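Local structure of thiosulfate sulfurtransferase YnjE (Escherichia coli, 2WLR) at residues A90-T93 against R94-A98. The protein catalyses the transfer of sulfur from thiosulfate to cyanide, giving thiocyanate and sulfite, as a periplasmic monomer built from rhodanese domains. Residues are numbered along the deposited sequence; the frame is centred on the assembly and turned at random.
Sequences AVKT and RLQKA
Gln96 lies against Lys92, one helical turn earlier, and can be followed outward atom by atom. Its CB lies against two backbone oxygens, those of Lys92 and Thr93, and CG comes within 3.2 Å of Lys92 O, the oxygen that also accepts the backbone N-H of Gln96 (N to O 2.9 Å). With chi2 at 172° the chain then runs straight out, which carries the amide across the methylenes of Lys92: NE2 sits 3.6 Å from Lys92 CD, and OE1 lies 3.8 Å from Lys92 CE. OE1 takes a hydrogen bond from a water at 3.0 Å, which donates only weakly to Thr93 O, while NE2 is hydrogen-bonded to the backbone oxygen of Ala4, as is Lys92 NZ. Without this amide, as with an alanine here, the water is likely to lose the acceptor OE1, Ala4 O one donor, and the Lys92 methylenes their cover on this flank. All of this belongs to helix 85-97, the crossover helix between parallel strands 79-82 and 103-105 in the first rhodanese domain. On the buried side Val91 and Leu95 lie alongside each other, CG1 to CD1 3.7 Å, facing Leu51; Val91 also touches Leu81, and Leu95 touches Ile103 and Ile68. Thr93 CG2 meets the end of extended Lys97, with NZ 3.5 Å away, while OG1 bonds back to Asp89 O. Arg94 bends at chi2 and chi3, turning its guanidinium to the backbone oxygens of Leu56 and Met59.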
loop_
_atom_site.group_PDB
_atom_site.type_symbol
_atom_site.label_atom_id
_atom_site.label_comp_id
_atom_site.label_asym_id
_atom_site.label_seq_id
_atom_site.Cartn_x
_atom_site.Cartn_y
_atom_site.Cartn_z
ATOM N N ALA A 90 -14.689 16.626 -15.240
ATOM C CA ALA A 90 -13.604 15.950 -15.960
ATOM C C ALA A 90 -13.887 14.459 -16.091
ATOM O O ALA A 90 -13.747 13.842 -17.156
ATOM C CB ALA A 90 -12.285 16.156 -15.240
ATOM N N VAL A 91 -14.264 13.841 -14.980
ATOM C CA VAL A 91 -14.613 12.422 -14.974
ATOM C C VAL A 91 -15.859 12.154 -15.832
ATOM O O VAL A 91 -15.885 11.196 -16.595
ATOM C CB VAL A 91 -14.780 11.898 -13.515
ATOM C CG1 VAL A 91 -15.355 10.498 -13.501
ATOM C CG2 VAL A 91 -13.429 11.977 -12.805
ATOM N N LYS A 92 -16.880 13.007 -15.706
ATOM C CA LYS A 92 -18.103 12.857 -16.511
ATOM C C LYS A 92 -17.730 12.775 -17.997
ATOM O O LYS A 92 -18.207 11.909 -18.716
ATOM C CB LYS A 92 -19.057 14.019 -16.282
ATOM C CG LYS A 92 -20.275 14.017 -17.201
ATOM C CD LYS A 92 -20.830 15.422 -17.441
ATOM C CE LYS A 92 -19.923 16.214 -18.399
ATOM N NZ LYS A 92 -20.456 17.573 -18.705
ATOM N N THR A 93 -16.836 13.644 -18.419
ATOM C CA THR A 93 -16.509 13.766 -19.840
ATOM C C THR A 93 -15.803 12.508 -20.330
ATOM O O THR A 93 -16.169 11.961 -21.378
ATOM C CB THR A 93 -15.697 15.032 -20.067
ATOM O OG1 THR A 93 -16.507 16.160 -19.709
ATOM C CG2 THR A 93 -15.273 15.177 -21.527
ATOM N N ARG A 94 -14.834 11.999 -19.572
ATOM C CA ARG A 94 -14.160 10.758 -19.915
ATOM C C ARG A 94 -15.116 9.564 -19.904
ATOM O O ARG A 94 -15.037 8.685 -20.776
ATOM C CB ARG A 94 -12.933 10.480 -19.025
ATOM C CG ARG A 94 -11.687 11.309 -19.376
ATOM C CD ARG A 94 -11.054 10.950 -20.718
ATOM N NE ARG A 94 -10.550 9.597 -20.762
ATOM C CZ ARG A 94 -9.372 9.181 -20.314
ATOM N NH1 ARG A 94 -8.524 10.005 -19.718
ATOM N NH2 ARG A 94 -9.051 7.905 -20.461
ATOM N N LEU A 95 -16.024 9.520 -18.927
ATOM C CA LEU A 95 -16.935 8.377 -18.871
ATOM C C LEU A 95 -17.935 8.408 -20.019
ATOM O O LEU A 95 -18.335 7.355 -20.518
ATOM C CB LEU A 95 -17.646 8.311 -17.512
ATOM C CG LEU A 95 -16.736 7.960 -16.346
ATOM C CD1 LEU A 95 -17.580 8.035 -15.097
ATOM C CD2 LEU A 95 -16.088 6.611 -16.438
ATOM N N GLN A 96 -18.387 9.594 -20.401
ATOM C CA GLN A 96 -19.264 9.731 -21.581
ATOM C C GLN A 96 -18.571 9.209 -22.836
ATOM O O GLN A 96 -19.148 8.423 -23.581
ATOM C CB GLN A 96 -19.673 11.190 -21.798
ATOM C CG GLN A 96 -20.661 11.722 -20.771
ATOM C CD GLN A 96 -20.908 13.217 -20.902
ATOM O OE1 GLN A 96 -20.107 13.954 -21.483
ATOM N NE2 GLN A 96 -22.003 13.676 -20.333
ATOM N N LYS A 97 -17.326 9.606 -23.033
ATOM C CA LYS A 97 -16.558 9.168 -24.204
ATOM C C LYS A 97 -16.264 7.666 -24.139
ATOM O O LYS A 97 -16.087 7.024 -25.182
ATOM C CB LYS A 97 -15.289 9.998 -24.344
ATOM C CG LYS A 97 -15.561 11.425 -24.777
ATOM C CD LYS A 97 -14.363 12.323 -24.508
ATOM C CE LYS A 97 -14.637 13.800 -24.773
ATOM N NZ LYS A 97 -13.428 14.648 -24.467
ATOM N N ALA A 98 -16.241 7.100 -22.928
ATOM C CA ALA A 98 -16.085 5.653 -22.739
ATOM C C ALA A 98 -17.368 4.860 -23.001
ATOM O O ALA A 98 -17.336 3.652 -23.019
ATOM C CB ALA A 98 -15.568 5.354 -21.311
HETATM O O HOH W 1 -17.944 13.995 -23.524
#